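T-lymphoma invasion and metastasis-inducing protein 1 (Homo sapiens, PDB 4K2P) is an exchange factor for the small GTPase Rac whose PH and coiled-coil region probably binds phosphoinositides and partner proteins such as Par-3. Local coordinates at residues G12-K17 with Y39-K44; C46-Y51 with V69-S74; Q146-D151 with E186-D191. The protein carries 5 engineered substitutions. One frame throughout, in Å; residues are numbered along the deposited sequence.

Contact 1: residues G12-K17 with Y39-K44; sequences GALAVK and YWVSLK
Trp40 lays its indole against the backbone of Gly12 and Ala13 on the neighbouring strand. Its CG stands anti to the backbone N (chi1 -175°). Beyond CB and CG, CD2 comes near first, beside Gly12 C. Trp40 CE3 follows, 3.5 Å from Gly12 C, with Ala13 CB beside it. Trp40 CZ3 lies 3.4 Å from Ala13 N. Trp40 CH2 meets Gly12 CA at 3.6 Å. CE2 and CZ2 lie near Gly12 N, which is over the ring face toward the rim. Gly12 CA also sits over the ring face in a CH-pi contact, 3.7 Å from the centroid of the Trp40 six-membered ring. The two strands are antiparallel neighbours in the curled sheet of the PH domain, and the axes of these short segments lie 118° apart. Gly12 with Val41 and Leu14 with Tyr39 are hydrogen-bonded pairs, each with two N-H to O bonds. Ala13 and Trp40 form the non-hydrogen-bonded pair between them. On the other sheet face, Leu14 crosses Val41 at about a right angle, with Leu14 CD1 3.8 Å from Val41 CB. Val16 brings CG2 to the edge of the Tyr39 ring, 3.9 Å from Tyr39 CD2. Trp112 of helix 106-128 touches Leu14 and Val41.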
loop_
_atom_site.group_PDB
_atom_site.type_symbol
_atom_site.label_atom_id
_atom_site.label_comp_id
_atom_site.label_asym_id
_atom_site.label_seq_id
_atom_site.Cartn_x
_atom_site.Cartn_y
_atom_site.Cartn_z
ATOM N N GLY A 12 -14.195 13.657 -7.138
ATOM C CA GLY A 12 -15.452 13.025 -7.492
ATOM C C GLY A 12 -16.220 12.524 -6.286
ATOM O O GLY A 12 -15.686 12.438 -5.192
ATOM N N ALA A 13 -17.482 12.189 -6.500
ATOM C CA ALA A 13 -18.330 11.654 -5.455
ATOM C C ALA A 13 -18.047 10.161 -5.285
ATOM O O ALA A 13 -18.108 9.403 -6.245
ATOM C CB ALA A 13 -19.792 11.899 -5.789
ATOM N N LEU A 14 -17.718 9.760 -4.062
ATOM C CA LEU A 14 -17.395 8.376 -3.741
ATOM C C LEU A 14 -18.112 7.932 -2.482
ATOM O O LEU A 14 -18.306 8.729 -1.565
ATOM C CB LEU A 14 -15.891 8.207 -3.528
ATOM C CG LEU A 14 -14.976 8.511 -4.712
ATOM C CD1 LEU A 14 -13.505 8.538 -4.269
ATOM C CD2 LEU A 14 -15.199 7.495 -5.816
ATOM N N ALA A 15 -18.506 6.662 -2.442
ATOM C CA ALA A 15 -18.893 6.027 -1.189
ATOM C C ALA A 15 -17.598 5.577 -0.519
ATOM O O ALA A 15 -16.675 5.138 -1.196
ATOM C CB ALA A 15 -19.827 4.857 -1.424
ATOM N N VAL A 16 -17.527 5.701 0.803
ATOM C CA VAL A 16 -16.279 5.503 1.543
ATOM C C VAL A 16 -16.549 4.753 2.836
ATOM O O VAL A 16 -17.587 4.940 3.473
ATOM C CB VAL A 16 -15.590 6.838 1.874
ATOM C CG1 VAL A 16 -14.234 6.594 2.539
ATOM C CG2 VAL A 16 -15.413 7.681 0.602
ATOM N N LYS A 17 -15.601 3.901 3.213
ATOM C CA LYS A 17 -15.732 3.047 4.377
ATOM C C LYS A 17 -14.341 2.780 4.949
ATOM O O LYS A 17 -13.474 2.329 4.218
ATOM C CB LYS A 17 -16.412 1.752 3.950
ATOM C CG LYS A 17 -16.740 0.768 5.017
ATOM C CD LYS A 17 -17.544 -0.340 4.378
ATOM C CE LYS A 17 -17.937 -1.394 5.361
ATOM N NZ LYS A 17 -19.232 -2.010 4.971
ATOM N N TYR A 39 -19.011 11.024 0.192
ATOM C CA TYR A 39 -18.260 12.261 0.279
ATOM C C TYR A 39 -17.930 12.742 -1.115
ATOM O O TYR A 39 -17.849 11.954 -2.046
ATOM C CB TYR A 39 -16.950 12.069 1.038
ATOM C CG TYR A 39 -17.071 11.742 2.495
ATOM C CD1 TYR A 39 -17.277 12.739 3.430
ATOM C CD2 TYR A 39 -16.934 10.434 2.944
ATOM C CE1 TYR A 39 -17.366 12.444 4.777
ATOM C CE2 TYR A 39 -17.018 10.132 4.285
ATOM C CZ TYR A 39 -17.234 11.140 5.197
ATOM O OH TYR A 39 -17.323 10.842 6.536
ATOM N N TRP A 40 -17.739 14.040 -1.252
ATOM C CA TRP A 40 -16.966 14.575 -2.355
ATOM C C TRP A 40 -15.485 14.444 -1.978
ATOM O O TRP A 40 -15.035 15.005 -0.991
ATOM C CB TRP A 40 -17.331 16.025 -2.629
ATOM C CG TRP A 40 -16.643 16.587 -3.820
ATOM C CD1 TRP A 40 -15.583 17.447 -3.828
ATOM C CD2 TRP A 40 -16.956 16.323 -5.189
ATOM N NE1 TRP A 40 -15.227 17.739 -5.118
ATOM C CE2 TRP A 40 -16.053 17.060 -5.973
ATOM C CE3 TRP A 40 -17.918 15.535 -5.829
ATOM C CZ2 TRP A 40 -16.078 17.033 -7.366
ATOM C CZ3 TRP A 40 -17.940 15.507 -7.208
ATOM C CH2 TRP A 40 -17.028 16.250 -7.964
ATOM N N VAL A 41 -14.741 13.676 -2.751
ATOM C CA VAL A 41 -13.348 13.394 -2.438
ATOM C C VAL A 41 -12.470 14.106 -3.442
ATOM O O VAL A 41 -12.662 13.964 -4.636
ATOM C CB VAL A 41 -13.067 11.881 -2.452
ATOM C CG1 VAL A 41 -11.586 11.592 -2.163
ATOM C CG2 VAL A 41 -13.952 11.192 -1.434
ATOM N N SER A 42 -11.488 14.849 -2.941
ATOM C CA SER A 42 -10.636 15.680 -3.767
ATOM C C SER A 42 -9.163 15.439 -3.448
ATOM O O SER A 42 -8.716 15.631 -2.327
ATOM C CB SER A 42 -10.985 17.152 -3.558
ATOM O OG SER A 42 -10.202 17.985 -4.382
ATOM N N LEU A 43 -8.419 15.031 -4.463
ATOM C CA LEU A 43 -6.994 14.779 -4.354
ATOM C C LEU A 43 -6.217 16.035 -4.694
ATOM O O LEU A 43 -6.168 16.438 -5.850
ATOM C CB LEU A 43 -6.603 13.644 -5.302
ATOM C CG LEU A 43 -5.124 13.291 -5.418
ATOM C CD1 LEU A 43 -4.599 12.761 -4.096
ATOM C CD2 LEU A 43 -4.913 12.279 -6.537
ATOM N N LYS A 44 -5.599 16.646 -3.691
ATOM C CA LYS A 44 -4.719 17.789 -3.910
ATOM C C LYS A 44 -3.379 17.476 -3.272
ATOM O O LYS A 44 -3.310 17.128 -2.095
ATOM C CB LYS A 44 -5.317 19.073 -3.324
#

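Contact 2: residues C46-Y51 with V69-S74; sequences CTLFFY and VWVENS
Leu48 and Val69 are joined by two backbone bonds, N to O in each direction, as an antiparallel hydrogen-bonded pair. Val71 N adds a third, nearly straight bond to Cys46 O at 3.0 Å. Thr47 and Trp70 form the non-hydrogen-bonded pair between them. Thr47 CA also makes a CH...O contact with Val69 O, and Thr47 CG2 reaches the same oxygen at 3.7 Å.

The apolar contacts gather around Leu48, Val69 and Val71. Phe50 CE1 lies 3.5 Å from Val69 CG2, the two side chains meeting at a slant. Leu48 crosses Val71 at about a right angle, with Leu48 CD1 3.9 Å from Val71 CG1. Val71 CG2 sits between its own backbone N and carbonyl carbon (chi1 of CG1 -57°), and packs 3.3 Å from Cys46 O. An alanine in place of Val71 would probably open a gap beside Leu48 and leave the carbonyl of Cys46 less covered. At the loop end, Cys46 SG meets Glu72 CG tightly, at 3.4 Å. Ala123 of helix 106-128 touches both residues.

Within 69-74, Ser74 OG donates to Val71 O at 2.8 Å, coming from above the carbonyl plane. This bond spans a type II beta turn from Val71 to Ser74, in which Asn73 takes a positive phi of 60°. The arrangement is an antiparallel strand pair of the PH-domain sheet, ended by a turn that sends the chain on to strand 75-78.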
loop_
_atom_site.group_PDB
_atom_site.type_symbol
_atom_site.label_atom_id
_atom_site.label_comp_id
_atom_site.label_asym_id
_atom_site.label_seq_id
_atom_site.Cartn_x
_atom_site.Cartn_y
_atom_site.Cartn_z
ATOM N N CYS A 46 -0.679 15.305 -2.110
ATOM C CA CYS A 46 -0.692 13.916 -1.697
ATOM C C CYS A 46 -1.662 13.725 -0.537
ATOM O O CYS A 46 -1.412 12.956 0.391
ATOM C CB CYS A 46 0.723 13.470 -1.336
ATOM S SG CYS A 46 1.270 12.076 -2.334
ATOM N N THR A 47 -2.782 14.437 -0.614
ATOM C CA THR A 47 -3.818 14.366 0.404
ATOM C C THR A 47 -5.194 14.225 -0.233
ATOM O O THR A 47 -5.524 14.920 -1.190
ATOM C CB THR A 47 -3.792 15.618 1.306
ATOM O OG1 THR A 47 -2.489 15.766 1.869
ATOM C CG2 THR A 47 -4.813 15.516 2.430
ATOM N N LEU A 48 -5.976 13.281 0.274
ATOM C CA LEU A 48 -7.378 13.172 -0.066
ATOM C C LEU A 48 -8.195 13.961 0.942
ATOM O O LEU A 48 -8.149 13.680 2.129
ATOM C CB LEU A 48 -7.840 11.707 -0.077
ATOM C CG LEU A 48 -7.346 10.818 -1.211
ATOM C CD1 LEU A 48 -7.753 9.375 -0.937
ATOM C CD2 LEU A 48 -7.883 11.273 -2.538
ATOM N N PHE A 49 -8.928 14.955 0.457
ATOM C CA PHE A 49 -9.823 15.756 1.279
ATOM C C PHE A 49 -11.256 15.288 1.083
ATOM O O PHE A 49 -11.710 15.089 -0.042
ATOM C CB PHE A 49 -9.690 17.235 0.922
ATOM C CG PHE A 49 -8.333 17.799 1.205
ATOM C CD1 PHE A 49 -8.024 18.291 2.457
ATOM C CD2 PHE A 49 -7.361 17.820 0.222
ATOM C CE1 PHE A 49 -6.769 18.809 2.729
ATOM C CE2 PHE A 49 -6.098 18.340 0.484
ATOM C CZ PHE A 49 -5.803 18.829 1.740
ATOM N N PHE A 50 -11.968 15.137 2.190
ATOM C CA PHE A 50 -13.329 14.618 2.181
ATOM C C PHE A 50 -14.288 15.714 2.597
ATOM O O PHE A 50 -14.156 16.272 3.680
ATOM C CB PHE A 50 -13.445 13.417 3.122
ATOM C CG PHE A 50 -12.590 12.251 2.722
ATOM C CD1 PHE A 50 -11.221 12.305 2.846
ATOM C CD2 PHE A 50 -13.161 11.093 2.239
ATOM C CE1 PHE A 50 -10.436 11.230 2.477
ATOM C CE2 PHE A 50 -12.378 10.015 1.870
ATOM C CZ PHE A 50 -11.018 10.085 1.992
ATOM N N TYR A 51 -15.244 16.018 1.720
ATOM C CA TYR A 51 -16.218 17.090 1.927
ATOM C C TYR A 51 -17.629 16.508 2.002
ATOM O O TYR A 51 -17.949 15.568 1.272
ATOM C CB TYR A 51 -16.175 18.107 0.785
ATOM C CG TYR A 51 -14.858 18.829 0.553
ATOM C CD1 TYR A 51 -13.856 18.261 -0.226
ATOM C CD2 TYR A 51 -14.645 20.108 1.058
ATOM C CE1 TYR A 51 -12.663 18.932 -0.459
ATOM C CE2 TYR A 51 -13.463 20.780 0.826
ATOM C CZ TYR A 51 -12.480 20.192 0.065
ATOM O OH TYR A 51 -11.303 20.865 -0.162
ATOM N N VAL A 69 -6.987 12.505 4.473
ATOM C CA VAL A 69 -6.162 11.312 4.561
ATOM C C VAL A 69 -4.902 11.540 3.750
ATOM O O VAL A 69 -4.959 11.806 2.555
ATOM C CB VAL A 69 -6.899 10.056 4.040
ATOM C CG1 VAL A 69 -6.006 8.829 4.148
ATOM C CG2 VAL A 69 -8.199 9.836 4.815
ATOM N N TRP A 70 -3.767 11.435 4.421
ATOM C CA TRP A 70 -2.458 11.564 3.795
ATOM C C TRP A 70 -2.109 10.280 3.058
ATOM O O TRP A 70 -2.094 9.217 3.663
ATOM C CB TRP A 70 -1.420 11.876 4.868
ATOM C CG TRP A 70 -0.039 12.155 4.370
ATOM C CD1 TRP A 70 0.332 13.043 3.399
ATOM C CD2 TRP A 70 1.168 11.549 4.843
ATOM N NE1 TRP A 70 1.697 13.019 3.238
ATOM C CE2 TRP A 70 2.232 12.111 4.113
ATOM C CE3 TRP A 70 1.449 10.580 5.814
ATOM C CZ2 TRP A 70 3.556 11.735 4.318
ATOM C CZ3 TRP A 70 2.762 10.207 6.016
ATOM C CH2 TRP A 70 3.801 10.785 5.274
ATOM N N VAL A 71 -1.819 10.371 1.764
ATOM C CA VAL A 71 -1.690 9.172 0.939
ATOM C C VAL A 71 -0.323 9.024 0.281
ATOM O O VAL A 71 -0.182 8.237 -0.654
ATOM C CB VAL A 71 -2.769 9.138 -0.176
ATOM C CG1 VAL A 71 -4.157 9.216 0.440
ATOM C CG2 VAL A 71 -2.573 10.253 -1.176
ATOM N N GLU A 72 0.681 9.750 0.771
ATOM C CA GLU A 72 2.051 9.539 0.303
ATOM C C GLU A 72 2.418 8.081 0.533
ATOM O O GLU A 72 2.077 7.515 1.562
ATOM C CB GLU A 72 3.056 10.450 1.027
ATOM C CG GLU A 72 3.379 11.743 0.289
ATOM C CD GLU A 72 4.464 12.588 0.962
ATOM O OE1 GLU A 72 5.428 12.028 1.525
ATOM O OE2 GLU A 72 4.344 13.830 0.922
ATOM N N ASN A 73 3.063 7.470 -0.452
ATOM C CA ASN A 73 3.570 6.099 -0.345
ATOM C C ASN A 73 2.461 5.079 -0.081
ATOM O O ASN A 73 2.658 4.091 0.621
ATOM C CB ASN A 73 4.652 6.011 0.740
ATOM C CG ASN A 73 5.905 6.787 0.374
ATOM O OD1 ASN A 73 6.408 6.686 -0.746
ATOM N ND2 ASN A 73 6.415 7.563 1.314
ATOM N N SER A 74 1.299 5.319 -0.681
ATOM C CA SER A 74 0.165 4.410 -0.596
ATOM C C SER A 74 0.146 3.397 -1.740
ATOM O O SER A 74 0.889 3.516 -2.712
ATOM C CB SER A 74 -1.144 5.197 -0.605
ATOM O OG SER A 74 -1.289 5.951 0.578
#

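Contact 3: residues Q146-D151 with E186-D191; sequences QKIDMD and EQFQMD
Lys147 lies over one face of the Phe188 ring. Its CB forms a CH-pi contact, 4.0 Å from the ring centroid, displaced toward the rim beside CE2 and CZ. The aliphatic chain carries on across the ring, with Lys147 CD 3.9 Å from Phe188 CZ. It bends at chi3 (-73°), which places CE near Phe188 CE1. The ammonium NZ of Lys147 remains 6.4 Å from Asp191 OD2, an opposite charge that it does not touch.

Ile148 comes next. Its CG1 stands anti to the carbonyl carbon and meets the base of Phe188, 3.5 Å from Phe188 CB. The two side chains slide past each other in opposite directions. The two branches of Ile148 also reach Gln189, which crosses at about a right angle. Here Ile148 CG2 lies 3.7 Å from Gln189 NE2, and CD1 lies beside Gln189 CD. Leu185 and Leu192, on the same helix as Phe188, also pack on Ile148.

Asp151, one helical turn after Lys147, brings its carboxylate to the ring, with Asp151 OD2 3.6 Å from Phe188 CE2. The carboxylate and ring planes are 48° apart. Asp151 is buried, and Asn184 ND2 gives its OD2 a polar partner. A bound calcium ion lies about 7 Å from the side chain.

The axes of the two short segments run antiparallel, 156° apart and 9.8 Å from each other at closest approach, as in an antiparallel coiled coil. No hydrogen bond or salt bridge joins the two segments. The nearby polar link is Asp151 to Asn184, just before 186-191. The contact itself rests on the shape and aliphatic cover around Phe188, with the Asp151 carboxylate held against a ring carbon by Asn184, while Lys147 NZ and Asp191 are likely to act on each other only at a distance.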
loop_
_atom_site.group_PDB
_atom_site.type_symbol
_atom_site.label_atom_id
_atom_site.label_comp_id
_atom_site.label_asym_id
_atom_site.label_seq_id
_atom_site.Cartn_x
_atom_site.Cartn_y
_atom_site.Cartn_z
ATOM N N GLN A 146 18.309 -5.198 -6.337
ATOM C CA GLN A 146 19.658 -5.504 -5.869
ATOM C C GLN A 146 19.627 -5.895 -4.390
ATOM O O GLN A 146 20.295 -6.844 -3.977
ATOM C CB GLN A 146 20.598 -4.308 -6.079
ATOM C CG GLN A 146 21.029 -4.093 -7.525
ATOM C CD GLN A 146 21.771 -2.774 -7.742
ATOM O OE1 GLN A 146 21.524 -1.778 -7.055
ATOM N NE2 GLN A 146 22.700 -2.774 -8.693
ATOM N N LYS A 147 18.823 -5.183 -3.604
ATOM C CA LYS A 147 18.701 -5.449 -2.178
ATOM C C LYS A 147 18.029 -6.788 -1.925
ATOM O O LYS A 147 18.384 -7.497 -0.986
ATOM C CB LYS A 147 17.920 -4.328 -1.479
ATOM C CG LYS A 147 18.763 -3.082 -1.232
ATOM C CD LYS A 147 18.042 -1.996 -0.444
ATOM C CE LYS A 147 16.991 -1.291 -1.265
ATOM N NZ LYS A 147 16.458 -0.077 -0.569
ATOM N N ILE A 148 17.079 -7.139 -2.782
ATOM C CA ILE A 148 16.364 -8.396 -2.655
ATOM C C ILE A 148 17.307 -9.548 -2.972
ATOM O O ILE A 148 17.288 -10.574 -2.303
ATOM C CB ILE A 148 15.130 -8.440 -3.588
ATOM C CG1 ILE A 148 14.034 -7.526 -3.045
ATOM C CG2 ILE A 148 14.585 -9.853 -3.734
ATOM C CD1 ILE A 148 12.948 -7.189 -4.066
ATOM N N ASP A 149 18.111 -9.378 -4.010
ATOM C CA ASP A 149 19.037 -10.412 -4.424
ATOM C C ASP A 149 20.016 -10.728 -3.290
ATOM O O ASP A 149 20.264 -11.891 -2.967
ATOM C CB ASP A 149 19.795 -9.979 -5.680
ATOM C CG ASP A 149 20.697 -11.074 -6.219
ATOM O OD1 ASP A 149 20.199 -12.200 -6.444
ATOM O OD2 ASP A 149 21.903 -10.810 -6.412
ATOM N N MET A 150 20.539 -9.674 -2.676
ATOM C CA MET A 150 21.529 -9.796 -1.616
ATOM C C MET A 150 20.930 -10.492 -0.390
ATOM O O MET A 150 21.500 -11.460 0.109
ATOM C CB MET A 150 22.080 -8.409 -1.252
ATOM C CG MET A 150 23.078 -8.398 -0.101
ATOM S SD MET A 150 24.490 -9.488 -0.392
ATOM C CE MET A 150 25.281 -8.649 -1.759
ATOM N N ASP A 151 19.769 -10.036 0.075
ATOM C CA ASP A 151 19.188 -10.616 1.286
ATOM C C ASP A 151 18.681 -12.041 1.055
ATOM O O ASP A 151 18.661 -12.847 1.987
ATOM C CB ASP A 151 18.059 -9.733 1.820
ATOM C CG ASP A 151 18.565 -8.634 2.734
ATOM O OD1 ASP A 151 19.769 -8.295 2.648
ATOM O OD2 ASP A 151 17.757 -8.097 3.526
ATOM N N GLU A 186 10.111 -9.152 2.837
ATOM C CA GLU A 186 8.710 -8.750 2.775
ATOM C C GLU A 186 8.584 -7.267 2.486
ATOM O O GLU A 186 7.763 -6.853 1.671
ATOM C CB GLU A 186 7.983 -9.044 4.077
ATOM C CG GLU A 186 7.572 -10.474 4.277
ATOM C CD GLU A 186 6.761 -10.632 5.548
ATOM O OE1 GLU A 186 7.209 -10.127 6.598
ATOM O OE2 GLU A 186 5.664 -11.219 5.496
ATOM N N GLN A 187 9.401 -6.481 3.179
ATOM C CA GLN A 187 9.404 -5.031 3.049
ATOM C C GLN A 187 9.860 -4.628 1.653
ATOM O O GLN A 187 9.264 -3.752 1.032
ATOM C CB GLN A 187 10.312 -4.419 4.117
ATOM C CG GLN A 187 10.543 -2.909 4.028
ATOM C CD GLN A 187 9.323 -2.098 4.415
ATOM O OE1 GLN A 187 8.984 -1.994 5.596
ATOM N NE2 GLN A 187 8.665 -1.501 3.424
ATOM N N PHE A 188 10.902 -5.289 1.156
ATOM C CA PHE A 188 11.483 -4.958 -0.135
ATOM C C PHE A 188 10.514 -5.290 -1.266
ATOM O O PHE A 188 10.404 -4.532 -2.229
ATOM C CB PHE A 188 12.799 -5.709 -0.371
ATOM C CG PHE A 188 13.956 -5.238 0.475
ATOM C CD1 PHE A 188 14.019 -3.944 0.966
ATOM C CD2 PHE A 188 15.004 -6.098 0.757
ATOM C CE1 PHE A 188 15.097 -3.527 1.735
ATOM C CE2 PHE A 188 16.077 -5.683 1.528
ATOM C CZ PHE A 188 16.121 -4.392 2.010
ATOM N N GLN A 189 9.828 -6.426 -1.154
ATOM C CA GLN A 189 8.920 -6.886 -2.198
ATOM C C GLN A 189 7.681 -6.013 -2.248
ATOM O O GLN A 189 7.095 -5.811 -3.306
ATOM C CB GLN A 189 8.512 -8.339 -1.979
ATOM C CG GLN A 189 9.635 -9.339 -2.174
ATOM C CD GLN A 189 10.006 -9.528 -3.625
ATOM O OE1 GLN A 189 9.440 -8.899 -4.514
ATOM N NE2 GLN A 189 10.966 -10.394 -3.871
ATOM N N MET A 190 7.267 -5.543 -1.081
ATOM C CA MET A 190 6.154 -4.630 -0.969
ATOM C C MET A 190 6.530 -3.288 -1.620
ATOM O O MET A 190 5.737 -2.712 -2.360
ATOM C CB MET A 190 5.773 -4.441 0.501
ATOM C CG MET A 190 4.543 -3.601 0.733
ATOM S SD MET A 190 3.051 -4.295 -0.004
ATOM C CE MET A 190 2.919 -5.852 0.888
ATOM N N ASP A 191 7.742 -2.804 -1.359
ATOM C CA ASP A 191 8.190 -1.528 -1.920
ATOM C C ASP A 191 8.331 -1.624 -3.435
ATOM O O ASP A 191 7.971 -0.706 -4.164
ATOM C CB ASP A 191 9.514 -1.093 -1.293
ATOM C CG ASP A 191 9.343 -0.543 0.116
ATOM O OD1 ASP A 191 8.259 -0.023 0.441
ATOM O OD2 ASP A 191 10.296 -0.634 0.908
#

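Overall arrangement
From the N terminus, contact 1 closes first, bringing strand 37-44 back against strand 10-23. The chain then turns directly into strand 47-51, and contact 2 closes the next loop by adding strand 67-70. These two contacts are in series and share one sheet. Strands 37-44 and 47-51 lie side by side, with Ser42 O probably bonded to Phe49 N. Strands 75-78, 88-92 and 98-102 complete the sheet before helices 106-128 and 133-161. Contact 3 closes last, where helix 168-203 returns along helix 133-161. No two contacts nest or cross. Contact 3 lies on the opposite side of the chain's centre, its nearest atoms about 7 Å from contact 2 and about 18 Å from contact 1.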